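Local coordinates for protein CurD (Moorea producens 3L, PDB 5KP7) that binds 4'-phosphopantetheine and probably catalyses an aldol-type condensation of the HMG-CoA synthase kind, at residues 113-118 / 131-136; 101-106 / 165-170; 262-267 / 287-292; 324-329 / 347-352. The protein carries 3 engineered substitutions. All blocks are in the same frame, centred on the assembly; numbering follows the deposited sequence.

Contact 1 (113-118 / 131-136); sequences KSMSTY and MFELKQ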
loop_
_atom_site.group_PDB
_atom_site.type_symbol
_atom_site.label_atom_id
_atom_site.label_comp_id
_atom_site.label_asym_id
_atom_site.label_seq_id
_atom_site.Cartn_x
_atom_site.Cartn_y
_atom_site.Cartn_z
ATOM N N LYS A 113 8.213 -7.566 21.598
ATOM C CA LYS A 113 6.859 -8.113 21.751
ATOM C C LYS A 113 6.083 -7.968 20.453
ATOM O O LYS A 113 5.880 -6.851 19.975
ATOM C CB LYS A 113 6.129 -7.383 22.848
ATOM C CG LYS A 113 4.823 -8.050 23.257
ATOM C CD LYS A 113 4.068 -7.153 24.262
ATOM C CE LYS A 113 2.804 -7.795 24.821
ATOM N NZ LYS A 113 3.090 -8.720 25.918
ATOM N N SER A 114 5.644 -9.067 19.848
ATOM C CA SER A 114 4.804 -9.001 18.647
ATOM C C SER A 114 3.392 -8.520 18.981
ATOM O O SER A 114 2.820 -8.878 20.036
ATOM C CB SER A 114 4.719 -10.317 17.865
ATOM O OG SER A 114 4.017 -11.353 18.544
ATOM N N MET A 115 2.797 -7.775 18.060
ATOM C CA MET A 115 1.387 -7.372 18.217
ATOM C C MET A 115 0.455 -8.577 18.173
ATOM O O MET A 115 -0.676 -8.516 18.658
ATOM C CB MET A 115 1.032 -6.319 17.157
ATOM C CG MET A 115 1.711 -5.049 17.513
ATOM S SD MET A 115 1.315 -3.614 16.465
ATOM C CE MET A 115 2.210 -4.026 14.966
ATOM N N SER A 116 0.946 -9.691 17.623
ATOM C CA SER A 116 0.168 -10.910 17.540
ATOM C C SER A 116 -0.337 -11.392 18.908
ATOM O O SER A 116 -1.394 -11.999 18.979
ATOM C CB SER A 116 0.987 -11.997 16.858
ATOM O OG SER A 116 1.315 -11.579 15.529
ATOM N N THR A 117 0.441 -11.160 19.962
ATOM C CA THR A 117 0.028 -11.574 21.319
ATOM C C THR A 117 -1.257 -10.868 21.789
ATOM O O THR A 117 -2.209 -11.517 22.224
ATOM C CB THR A 117 1.162 -11.338 22.338
ATOM O OG1 THR A 117 1.564 -9.957 22.347
ATOM C CG2 THR A 117 2.388 -12.158 21.957
ATOM N N TYR A 118 -1.328 -9.558 21.620
ATOM C CA TYR A 118 -2.554 -8.797 21.914
ATOM C C TYR A 118 -3.696 -9.205 21.022
ATOM O O TYR A 118 -4.822 -9.346 21.466
ATOM C CB TYR A 118 -2.310 -7.304 21.737
ATOM C CG TYR A 118 -1.458 -6.658 22.798
ATOM C CD1 TYR A 118 -1.948 -6.482 24.089
ATOM C CD2 TYR A 118 -0.246 -6.088 22.498
ATOM C CE1 TYR A 118 -1.195 -5.839 25.061
ATOM C CE2 TYR A 118 0.519 -5.438 23.466
ATOM C CZ TYR A 118 0.021 -5.324 24.759
ATOM O OH TYR A 118 0.773 -4.665 25.719
ATOM N N MET A 131 2.998 -17.203 17.139
ATOM C CA MET A 131 2.692 -15.781 17.048
ATOM C C MET A 131 3.968 -15.004 16.812
ATOM O O MET A 131 4.948 -15.187 17.533
ATOM C CB MET A 131 2.046 -15.313 18.361
ATOM C CG MET A 131 0.649 -15.831 18.551
ATOM S SD MET A 131 -0.103 -15.278 20.094
ATOM C CE MET A 131 0.775 -16.333 21.244
ATOM N N PHE A 132 3.981 -14.160 15.789
ATOM C CA PHE A 132 5.135 -13.309 15.527
ATOM C C PHE A 132 4.752 -12.156 14.610
ATOM O O PHE A 132 3.622 -12.117 14.080
ATOM C CB PHE A 132 6.359 -14.114 15.001
ATOM C CG PHE A 132 6.073 -14.956 13.819
ATOM C CD1 PHE A 132 6.231 -14.439 12.547
ATOM C CD2 PHE A 132 5.672 -16.265 13.969
ATOM C CE1 PHE A 132 5.956 -15.222 11.425
ATOM C CE2 PHE A 132 5.402 -17.061 12.857
ATOM C CZ PHE A 132 5.556 -16.534 11.586
ATOM N N GLU A 133 5.692 -11.229 14.443
ATOM C CA GLU A 133 5.506 -10.011 13.640
ATOM C C GLU A 133 6.587 -9.956 12.564
ATOM O O GLU A 133 7.746 -10.256 12.834
ATOM C CB GLU A 133 5.555 -8.801 14.567
ATOM C CG GLU A 133 5.173 -7.468 13.966
ATOM C CD GLU A 133 5.107 -6.360 15.003
ATOM O OE1 GLU A 133 5.639 -5.284 14.688
ATOM O OE2 GLU A 133 4.539 -6.554 16.126
ATOM N N LEU A 134 6.206 -9.506 11.374
ATOM C CA LEU A 134 7.050 -9.553 10.214
ATOM C C LEU A 134 7.227 -8.145 9.643
ATOM O O LEU A 134 6.226 -7.422 9.495
ATOM C CB LEU A 134 6.394 -10.490 9.199
ATOM C CG LEU A 134 7.260 -10.895 8.028
ATOM C CD1 LEU A 134 6.799 -12.236 7.493
ATOM C CD2 LEU A 134 7.234 -9.839 6.931
ATOM N N LYS A 135 8.484 -7.781 9.326
ATOM C CA LYS A 135 8.885 -6.440 8.888
ATOM C C LYS A 135 9.672 -6.526 7.570
ATOM O O LYS A 135 10.662 -7.272 7.466
ATOM C CB LYS A 135 9.761 -5.803 9.976
ATOM C CG LYS A 135 10.348 -4.452 9.641
ATOM C CD LYS A 135 11.136 -3.826 10.775
ATOM C CE LYS A 135 12.305 -4.619 11.242
ATOM N NZ LYS A 135 12.977 -3.977 12.437
ATOM N N GLN A 136 9.244 -5.741 6.592
ATOM C CA GLN A 136 10.062 -5.375 5.394
ATOM C C GLN A 136 9.274 -4.317 4.622
ATOM O O GLN A 136 8.794 -4.514 3.480
ATOM C CB GLN A 136 10.460 -6.557 4.510
ATOM C CG GLN A 136 11.251 -6.180 3.231
ATOM C CD GLN A 136 12.124 -4.944 3.330
ATOM O OE1 GLN A 136 11.899 -3.936 2.584
ATOM N NE2 GLN A 136 13.108 -4.988 4.154
HETATM O O HOH W 1 5.299 -4.621 18.052
#
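The carboxylate of Glu133 reaches across to the start of the helix, where OE2 receives the backbone N of Met115 at 2.9 Å; the donor lies nearly on the C-O axis and the N-H...O angle is 161°. With CG anti to its own N (chi1 -171°) and the rest of the chain extended, the glutamate crosses the methionine side chain at a slant; Met115 CG is 3.5 Å from OE2 and Met115 CE comes within 3.7 Å of Glu133 OE1. Nearer the root, the CB atoms of Ser114 and Glu133 meet at 3.7 Å. Water 1 ties the same OE2 to the carbonyl O of Lys113. These pairs join helix 115-123 to strand 130-134, the last two elements of a beta-alpha-beta unit that begins with strand 98-104. Ser116 turns its hydroxyl to the strand backbone: OG donates to Phe132 O at 2.8 Å, approaching from above the carbonyl plane, 53° out of it. Thr103 OG1 of strand 98-104 is a further hydrogen-bond partner of this hydroxyl. Met131 packs on the first helical turn, its CB 3.8 Å from Ser116 CB, and its chain bends at the sulfur end, with SD 3.9 Å from Thr117 CA.

Contact 2 (101-106 / 165-170); sequences VITCSE and IATDIS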
loop_
_atom_site.group_PDB
_atom_site.type_symbol
_atom_site.label_atom_id
_atom_site.label_comp_id
_atom_site.label_asym_id
_atom_site.label_seq_id
_atom_site.Cartn_x
_atom_site.Cartn_y
_atom_site.Cartn_z
ATOM N N VAL A 101 -0.549 -16.809 13.891
ATOM C CA VAL A 101 -0.966 -15.419 13.719
ATOM C C VAL A 101 0.292 -14.626 13.351
ATOM O O VAL A 101 1.247 -14.587 14.131
ATOM C CB VAL A 101 -1.586 -14.848 15.005
ATOM C CG1 VAL A 101 -1.876 -13.374 14.844
ATOM C CG2 VAL A 101 -2.862 -15.578 15.377
ATOM N N ILE A 102 0.303 -14.062 12.146
ATOM C CA ILE A 102 1.403 -13.226 11.678
ATOM C C ILE A 102 0.889 -11.811 11.536
ATOM O O ILE A 102 -0.050 -11.546 10.756
ATOM C CB ILE A 102 1.977 -13.672 10.326
ATOM C CG1 ILE A 102 2.370 -15.162 10.373
ATOM C CG2 ILE A 102 3.174 -12.802 9.998
ATOM C CD1 ILE A 102 3.008 -15.675 9.090
ATOM N N THR A 103 1.467 -10.880 12.294
ATOM C CA THR A 103 1.159 -9.467 12.132
ATOM C C THR A 103 2.227 -8.853 11.255
ATOM O O THR A 103 3.419 -9.046 11.501
ATOM C CB THR A 103 1.079 -8.772 13.495
ATOM O OG1 THR A 103 0.065 -9.416 14.274
ATOM C CG2 THR A 103 0.692 -7.329 13.325
ATOM N N CYS A 104 1.821 -8.128 10.237
ATOM C CA CYS A 104 2.727 -7.558 9.226
ATOM C C CYS A 104 2.623 -6.072 9.336
ATOM O O CYS A 104 1.520 -5.502 9.164
ATOM C CB CYS A 104 2.310 -8.041 7.837
ATOM S SG CYS A 104 2.312 -9.856 7.707
ATOM N N SER A 105 3.711 -5.404 9.682
ATOM C CA SER A 105 3.602 -3.992 10.052
ATOM C C SER A 105 4.967 -3.294 9.970
ATOM O O SER A 105 6.003 -3.961 10.122
ATOM C CB SER A 105 3.014 -3.858 11.482
ATOM O OG SER A 105 2.711 -2.502 11.782
ATOM N N GLU A 106 4.923 -1.986 9.775
ATOM C CA GLU A 106 6.068 -1.099 9.980
ATOM C C GLU A 106 5.742 -0.049 11.046
ATOM O O GLU A 106 6.432 0.975 11.151
ATOM C CB GLU A 106 6.579 -0.503 8.672
ATOM C CG GLU A 106 5.541 0.262 7.864
ATOM C CD GLU A 106 5.938 0.341 6.395
ATOM O OE1 GLU A 106 5.603 -0.574 5.618
ATOM O OE2 GLU A 106 6.587 1.315 6.031
ATOM N N ILE A 165 -2.448 -10.604 9.384
ATOM C CA ILE A 165 -3.046 -9.274 9.450
ATOM C C ILE A 165 -1.983 -8.250 9.177
ATOM O O ILE A 165 -0.986 -8.145 9.905
ATOM C CB ILE A 165 -3.720 -8.945 10.803
ATOM C CG1 ILE A 165 -4.649 -10.076 11.248
ATOM C CG2 ILE A 165 -4.478 -7.622 10.707
ATOM C CD1 ILE A 165 -5.154 -9.908 12.669
ATOM N N ALA A 166 -2.186 -7.494 8.102
ATOM C CA ALA A 166 -1.338 -6.365 7.761
ATOM C C ALA A 166 -2.005 -5.121 8.355
ATOM O O ALA A 166 -3.183 -4.852 8.094
ATOM C CB ALA A 166 -1.162 -6.217 6.250
ATOM N N THR A 167 -1.282 -4.426 9.216
ATOM C CA THR A 167 -1.812 -3.270 9.946
ATOM C C THR A 167 -0.784 -2.173 10.037
ATOM O O THR A 167 0.379 -2.441 10.365
ATOM C CB THR A 167 -2.316 -3.672 11.364
ATOM O OG1 THR A 167 -2.840 -2.527 12.002
ATOM C CG2 THR A 167 -1.211 -4.294 12.202
ATOM N N ASP A 168 -1.173 -0.945 9.712
ATOM C CA ASP A 168 -0.250 0.200 9.771
ATOM C C ASP A 168 -1.031 1.503 9.995
ATOM O O ASP A 168 -2.168 1.639 9.523
ATOM C CB ASP A 168 0.623 0.294 8.507
ATOM C CG ASP A 168 1.872 -0.604 8.565
ATOM O OD1 ASP A 168 2.690 -0.454 9.485
ATOM O OD2 ASP A 168 2.030 -1.451 7.667
ATOM N N ILE A 169 -0.420 2.419 10.748
ATOM C CA ILE A 169 -0.953 3.759 10.957
ATOM C C ILE A 169 0.149 4.736 10.650
ATOM O O ILE A 169 1.313 4.380 10.663
ATOM C CB ILE A 169 -1.436 3.925 12.397
ATOM C CG1 ILE A 169 -2.612 2.969 12.594
ATOM C CG2 ILE A 169 -1.803 5.365 12.724
ATOM C CD1 ILE A 169 -3.131 2.961 13.948
ATOM N N SER A 170 -0.214 5.977 10.403
ATOM C CA SER A 170 0.788 7.048 10.164
ATOM C C SER A 170 0.666 8.083 11.261
ATOM O O SER A 170 -0.050 9.063 11.106
ATOM C CB SER A 170 0.507 7.676 8.796
ATOM O OG SER A 170 0.673 6.691 7.785
HETATM O O HOH W 2 0.862 -3.718 6.970
HETATM O O HOH W 3 4.149 -2.807 6.650
#
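Asp168 OD1 accepts the backbone N of Glu106 at 2.7 Å through its syn lone pair, with an N-H...O angle of 157°. Ser107 OG is another hydrogen-bond partner of this oxygen, and Ser105 OG lies 3.1 Å from it. OD2, on the other branch, is met by water 2 and water 3 and by Gly323 N, so the carboxylate is held from several directions and its rotation is probably restricted. The Glu106 carboxylate stands almost perpendicular to it, the planes 89° apart; its OE2 is salt-bridged to Arg227, while water 3 lies between OE1 and Asp168 OD2. This polar end is near the ligand site, the Glu106 side chain being about 8 Å from the bound 4'-phosphopantetheine. Ser105 swings its hydroxyl opposite its own N (chi1 -171°), which brings OG to 2.7 Å from Thr167 O. Before this point the two strands pair in parallel: Ile165 N donates to Ile102 O, Thr167 N to Cys104 O and, at 2.8 Å, Cys104 N to Ile165 O. The methyls of Thr103 and Thr167 touch, CG2 to CG2 at 3.8 Å, on the face that also bears Ile165. Strand 98-104 runs between strands 130-134 and 161-168; helices 75-89 and 115-123 pack on the Thr103 and Ile165 face, whereas Cys104 on the other face touches Ser140 of helix 140-154.

Contact 3 (262-267 / 287-292); sequences VDYRES and NMMRRL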
loop_
_atom_site.group_PDB
_atom_site.type_symbol
_atom_site.label_atom_id
_atom_site.label_comp_id
_atom_site.label_asym_id
_atom_site.label_seq_id
_atom_site.Cartn_x
_atom_site.Cartn_y
_atom_site.Cartn_z
ATOM N N VAL A 262 3.203 -17.053 -20.108
ATOM C CA VAL A 262 2.365 -16.015 -19.515
ATOM C C VAL A 262 2.488 -14.706 -20.305
ATOM O O VAL A 262 3.557 -14.398 -20.839
ATOM C CB VAL A 262 2.668 -15.821 -18.020
ATOM C CG1 VAL A 262 3.994 -15.089 -17.801
ATOM C CG2 VAL A 262 1.524 -15.089 -17.344
ATOM N N ASP A 263 1.377 -13.985 -20.420
ATOM C CA ASP A 263 1.310 -12.714 -21.142
ATOM C C ASP A 263 0.744 -11.647 -20.229
ATOM O O ASP A 263 -0.271 -11.883 -19.600
ATOM C CB ASP A 263 0.429 -12.854 -22.390
ATOM C CG ASP A 263 0.444 -11.604 -23.240
ATOM O OD1 ASP A 263 1.281 -11.551 -24.180
ATOM O OD2 ASP A 263 -0.352 -10.686 -22.978
ATOM N N TYR A 264 1.394 -10.487 -20.163
ATOM C CA TYR A 264 1.011 -9.458 -19.205
ATOM C C TYR A 264 -0.398 -8.904 -19.454
ATOM O O TYR A 264 -1.050 -8.500 -18.514
ATOM C CB TYR A 264 2.021 -8.325 -19.207
ATOM C CG TYR A 264 1.849 -7.314 -18.116
ATOM C CD1 TYR A 264 2.183 -7.616 -16.781
ATOM C CD2 TYR A 264 1.411 -6.039 -18.400
ATOM C CE1 TYR A 264 2.026 -6.685 -15.771
ATOM C CE2 TYR A 264 1.266 -5.093 -17.398
ATOM C CZ TYR A 264 1.596 -5.427 -16.092
ATOM O OH TYR A 264 1.472 -4.511 -15.086
ATOM N N ARG A 265 -0.850 -8.892 -20.706
ATOM C CA ARG A 265 -2.239 -8.521 -20.995
ATOM C C ARG A 265 -3.168 -9.712 -20.901
ATOM O O ARG A 265 -4.179 -9.653 -20.221
ATOM C CB ARG A 265 -2.390 -7.876 -22.371
ATOM C CG ARG A 265 -3.835 -7.461 -22.645
ATOM C CD ARG A 265 -3.990 -6.429 -23.747
ATOM N NE ARG A 265 -3.082 -6.664 -24.854
ATOM C CZ ARG A 265 -2.536 -5.717 -25.635
ATOM N NH1 ARG A 265 -2.791 -4.406 -25.464
ATOM N NH2 ARG A 265 -1.713 -6.087 -26.612
ATOM N N GLU A 266 -2.839 -10.791 -21.591
ATOM C CA GLU A 266 -3.801 -11.882 -21.775
ATOM C C GLU A 266 -4.018 -12.786 -20.576
ATOM O O GLU A 266 -5.093 -13.348 -20.445
ATOM C CB GLU A 266 -3.424 -12.752 -22.995
ATOM C CG GLU A 266 -3.376 -11.983 -24.296
ATOM C CD GLU A 266 -4.697 -11.302 -24.607
ATOM O OE1 GLU A 266 -5.748 -11.996 -24.622
ATOM O OE2 GLU A 266 -4.703 -10.070 -24.839
ATOM N N SER A 267 -3.022 -12.940 -19.702
ATOM C CA SER A 267 -3.128 -13.901 -18.615
ATOM C C SER A 267 -3.801 -13.361 -17.375
ATOM O O SER A 267 -4.156 -14.136 -16.507
ATOM C CB SER A 267 -1.741 -14.422 -18.239
ATOM O OG SER A 267 -1.161 -15.030 -19.387
ATOM N N ASN A 287 4.269 1.918 -18.008
ATOM C CA ASN A 287 5.643 1.495 -18.298
ATOM C C ASN A 287 5.710 0.005 -18.658
ATOM O O ASN A 287 6.363 -0.396 -19.632
ATOM C CB ASN A 287 6.541 1.819 -17.102
ATOM C CG ASN A 287 8.008 1.552 -17.375
ATOM O OD1 ASN A 287 8.671 0.848 -16.605
ATOM N ND2 ASN A 287 8.528 2.142 -18.429
ATOM N N MET A 288 5.014 -0.819 -17.883
ATOM C CA MET A 288 4.958 -2.241 -18.179
ATOM C C MET A 288 4.328 -2.562 -19.543
ATOM O O MET A 288 4.862 -3.379 -20.304
ATOM C CB MET A 288 4.193 -2.994 -17.092
ATOM C CG MET A 288 4.860 -2.949 -15.712
ATOM S SD MET A 288 6.302 -4.022 -15.577
ATOM C CE MET A 288 5.479 -5.594 -15.392
ATOM N N MET A 289 3.186 -1.933 -19.833
ATOM C CA MET A 289 2.493 -2.140 -21.120
ATOM C C MET A 289 3.346 -1.670 -22.317
ATOM O O MET A 289 3.404 -2.365 -23.340
ATOM C CB MET A 289 1.124 -1.461 -21.132
ATOM C CG MET A 289 0.075 -2.122 -20.231
ATOM S SD MET A 289 -0.427 -3.766 -20.777
ATOM C CE MET A 289 -1.421 -3.386 -22.212
ATOM N N ARG A 290 3.997 -0.516 -22.185
ATOM C CA ARG A 290 4.886 0.018 -23.253
ATOM C C ARG A 290 6.017 -0.989 -23.540
ATOM O O ARG A 290 6.276 -1.315 -24.697
ATOM C CB ARG A 290 5.433 1.396 -22.825
ATOM C CG ARG A 290 6.085 2.321 -23.854
ATOM C CD ARG A 290 6.152 3.784 -23.328
ATOM N NE ARG A 290 6.641 3.852 -21.935
ATOM C CZ ARG A 290 6.319 4.777 -21.004
ATOM N NH1 ARG A 290 5.517 5.813 -21.276
ATOM N NH2 ARG A 290 6.828 4.669 -19.773
ATOM N N ARG A 291 6.661 -1.507 -22.501
ATOM C CA ARG A 291 7.827 -2.385 -22.683
ATOM C C ARG A 291 7.436 -3.812 -23.103
ATOM O O ARG A 291 8.016 -4.371 -24.048
ATOM C CB ARG A 291 8.681 -2.400 -21.423
ATOM C CG ARG A 291 10.060 -3.054 -21.597
ATOM C CD ARG A 291 10.830 -3.080 -20.285
ATOM N NE ARG A 291 9.932 -3.484 -19.213
ATOM C CZ ARG A 291 9.604 -4.742 -18.878
ATOM N NH1 ARG A 291 10.145 -5.805 -19.493
ATOM N NH2 ARG A 291 8.722 -4.931 -17.893
ATOM N N LEU A 292 6.425 -4.389 -22.460
ATOM C CA LEU A 292 6.091 -5.799 -22.694
ATOM C C LEU A 292 5.201 -6.015 -23.917
ATOM O O LEU A 292 5.315 -7.029 -24.591
ATOM C CB LEU A 292 5.422 -6.403 -21.463
ATOM C CG LEU A 292 6.340 -6.508 -20.245
ATOM C CD1 LEU A 292 5.524 -6.774 -18.990
ATOM C CD2 LEU A 292 7.403 -7.582 -20.449
#
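Tyr264 meets helix 278-293 along its whole length, starting at CB, which is 3.8 Å from Leu292 CD1. CG lies opposite the backbone N (chi1 -171°), which carries the ring out to the helix; it is an equal 3.8 Å from that methyl, which forms an off-centre CH-pi contact, 29° from the ring normal. Beyond it the two sides of the ring have different partners: CD2 meets Met289 SD at 3.8 Å, with the sulfur near the ring plane, while CE1 touches Met288 CE at 3.6 Å. CE2 rests 3.6 Å from Met288 CB, and the phenolic OH is 3.8 Å from Met288 CG. Both sulfurs thus make Met-aromatic contacts, one at the edge and one oblique, the latter on the same side of the ring as Leu292. The residue sits in the loop joining helix 237-258 to strand 270-273, and its ring meets Tyr252 of that helix edge-to-face. Replacing Tyr264 with alanine would probably open a gap beside Met288, Met289 and Leu292 and cost Tyr252 this partner. The Arg265 side chain, salt-bridged through NH1 to Glu299, crosses Met289 at about a right angle, with NH1 3.7 Å from Met289 CE.

Contact 4 (324-329 / 347-352); sequences ATLFLS and MFSYGS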
loop_
_atom_site.group_PDB
_atom_site.type_symbol
_atom_site.label_atom_id
_atom_site.label_comp_id
_atom_site.label_asym_id
_atom_site.label_seq_id
_atom_site.Cartn_x
_atom_site.Cartn_y
_atom_site.Cartn_z
ATOM N N ALA A 324 -0.549 -3.288 4.155
ATOM C CA ALA A 324 -1.905 -3.727 3.884
ATOM C C ALA A 324 -2.447 -3.245 2.506
ATOM O O ALA A 324 -3.506 -3.700 2.074
ATOM C CB ALA A 324 -2.833 -3.222 4.976
ATOM N N THR A 325 -1.755 -2.323 1.845
ATOM C CA THR A 325 -2.359 -1.644 0.695
ATOM C C THR A 325 -2.655 -2.602 -0.444
ATOM O O THR A 325 -3.737 -2.545 -1.048
ATOM C CB THR A 325 -1.504 -0.475 0.186
ATOM O OG1 THR A 325 -1.156 0.367 1.287
ATOM C CG2 THR A 325 -2.270 0.329 -0.852
ATOM N N LEU A 326 -1.719 -3.476 -0.778
ATOM C CA LEU A 326 -1.983 -4.461 -1.867
ATOM C C LEU A 326 -3.205 -5.361 -1.570
ATOM O O LEU A 326 -3.961 -5.724 -2.470
ATOM C CB LEU A 326 -0.721 -5.322 -2.126
ATOM C CG LEU A 326 -0.871 -6.497 -3.082
ATOM C CD1 LEU A 326 -1.236 -6.004 -4.471
ATOM C CD2 LEU A 326 0.457 -7.261 -3.157
ATOM N N PHE A 327 -3.395 -5.727 -0.299
ATOM C CA PHE A 327 -4.538 -6.545 0.074
ATOM C C PHE A 327 -5.828 -5.758 -0.028
ATOM O O PHE A 327 -6.853 -6.311 -0.451
ATOM C CB PHE A 327 -4.376 -7.149 1.472
ATOM C CG PHE A 327 -3.182 -8.079 1.610
ATOM C CD1 PHE A 327 -2.658 -8.757 0.525
ATOM C CD2 PHE A 327 -2.616 -8.272 2.850
ATOM C CE1 PHE A 327 -1.556 -9.605 0.660
ATOM C CE2 PHE A 327 -1.529 -9.140 3.000
ATOM C CZ PHE A 327 -1.015 -9.804 1.893
ATOM N N LEU A 328 -5.770 -4.471 0.287
ATOM C CA LEU A 328 -6.934 -3.629 0.084
ATOM C C LEU A 328 -7.246 -3.499 -1.417
ATOM O O LEU A 328 -8.407 -3.496 -1.824
ATOM C CB LEU A 328 -6.741 -2.248 0.696
ATOM C CG LEU A 328 -7.972 -1.328 0.564
ATOM C CD1 LEU A 328 -9.221 -1.962 1.147
ATOM C CD2 LEU A 328 -7.667 0.026 1.141
ATOM N N SER A 329 -6.191 -3.335 -2.221
ATOM C CA SER A 329 -6.362 -3.289 -3.678
ATOM C C SER A 329 -7.020 -4.563 -4.222
ATOM O O SER A 329 -7.962 -4.516 -5.026
ATOM C CB SER A 329 -5.032 -3.067 -4.370
ATOM O OG SER A 329 -5.236 -3.050 -5.767
ATOM N N MET A 347 -0.758 -9.782 -8.910
ATOM C CA MET A 347 -0.493 -9.020 -7.712
ATOM C C MET A 347 0.971 -8.585 -7.670
ATOM O O MET A 347 1.859 -9.437 -7.760
ATOM C CB MET A 347 -0.743 -9.920 -6.485
ATOM C CG MET A 347 -2.114 -10.554 -6.409
ATOM S SD MET A 347 -3.282 -9.502 -5.584
ATOM C CE MET A 347 -2.797 -9.650 -3.849
ATOM N N PHE A 348 1.208 -7.292 -7.477
ATOM C CA PHE A 348 2.575 -6.748 -7.336
ATOM C C PHE A 348 2.755 -6.064 -6.001
ATOM O O PHE A 348 2.072 -5.076 -5.704
ATOM C CB PHE A 348 2.957 -5.756 -8.435
ATOM C CG PHE A 348 4.329 -5.171 -8.223
ATOM C CD1 PHE A 348 5.436 -6.010 -8.221
ATOM C CD2 PHE A 348 4.506 -3.847 -7.926
ATOM C CE1 PHE A 348 6.708 -5.530 -7.962
ATOM C CE2 PHE A 348 5.798 -3.345 -7.669
ATOM C CZ PHE A 348 6.887 -4.207 -7.675
ATOM N N SER A 349 3.673 -6.609 -5.204
ATOM C CA SER A 349 4.040 -6.062 -3.909
ATOM C C SER A 349 5.403 -5.418 -3.951
ATOM O O SER A 349 6.332 -5.975 -4.534
ATOM C CB SER A 349 4.076 -7.219 -2.886
ATOM O OG SER A 349 4.384 -6.723 -1.616
ATOM N N TYR A 350 5.546 -4.262 -3.317
ATOM C CA TYR A 350 6.848 -3.561 -3.167
ATOM C C TYR A 350 6.968 -3.088 -1.738
ATOM O O TYR A 350 5.984 -2.624 -1.165
ATOM C CB TYR A 350 6.943 -2.323 -4.063
ATOM C CG TYR A 350 8.248 -1.566 -3.931
ATOM C CD1 TYR A 350 9.411 -2.050 -4.512
ATOM C CD2 TYR A 350 8.340 -0.398 -3.182
ATOM C CE1 TYR A 350 10.627 -1.405 -4.377
ATOM C CE2 TYR A 350 9.552 0.268 -3.059
ATOM C CZ TYR A 350 10.691 -0.242 -3.653
ATOM O OH TYR A 350 11.892 0.400 -3.512
ATOM N N GLY A 351 8.165 -3.183 -1.159
ATOM C CA GLY A 351 8.440 -2.515 0.085
ATOM C C GLY A 351 9.769 -1.803 -0.044
ATOM O O GLY A 351 10.745 -2.406 -0.527
ATOM N N SER A 352 9.827 -0.542 0.374
ATOM C CA SER A 352 11.098 0.213 0.377
ATOM C C SER A 352 12.202 -0.529 1.124
ATOM O O SER A 352 11.926 -1.298 2.078
ATOM C CB SER A 352 10.899 1.556 1.061
ATOM O OG SER A 352 10.030 2.331 0.285
#
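Helix 325-329 and strand 347-351 run nearly antiparallel, their N-to-C directions 161° apart and their axes 9.1 Å apart at closest approach. The nearest CA atoms are those of Leu326 and Ser349, 6.6 Å apart, and side chains fill the distance between them. Leu326 does most of this. Its CG points away from its own backbone N (chi1 172°), which extends the side chain toward the strand; both methyls flank Phe348 O, CD1 and CD2 each 3.7 Å from it, and CD2 also packs on Ser349 CB at 3.6 Å. Met347 comes from the strand side, its chain bent at both chi2 and chi3, which curls the methyl back to the helix. There Met347 CE is 3.8 Å from Leu326 CG, the two side chains crossing obliquely, and 4.5 Å from Phe327 CD1, at the edge of that ring. An alanine at Leu326 is likely to open a gap against Ser349 and leave the Met347 methyl without its main support on this helix. Phe348 points the other way, meets Tyr244 edge-to-face, and has its side chain about 8 Å from the bound 4'-phosphopantetheine. Tyr359 touches Leu326, Phe327 and Met347, so the helix packs over adjacent strands of the mixed sheet that includes 270-273, 343-351 and 355-363, in this thiolase-like fold. With no hydrogen bond between the two segments, the contact depends on close, non-directional packing of buried side chains, while the strand's backbone bonds hold the sheet.

In the fold
Contacts 1, 2 and 4 all involve strands of the mixed sheet, whereas contact 3 is peripheral, with its centre about 25 Å from that of the chain, though its touching residues are largely buried. Contact 2 is buried and polar, joining strands directly; contact 4, equally buried, is a helix-on-strand packing without hydrogen bonds. Contact 1 is partly exposed, at strand 130-134, outermost in this chain's sheet, and mixes hydrogen bonds with packing. It is nested within the chain loop closed by contact 2, and its strand 130-134 neighbours strand 98-104 of contact 2. Ala166 CB meets Ala324 CA at 3.5 Å, where contacts 2 and 4 join the N-terminal and C-terminal HMG-CoA synthase regions.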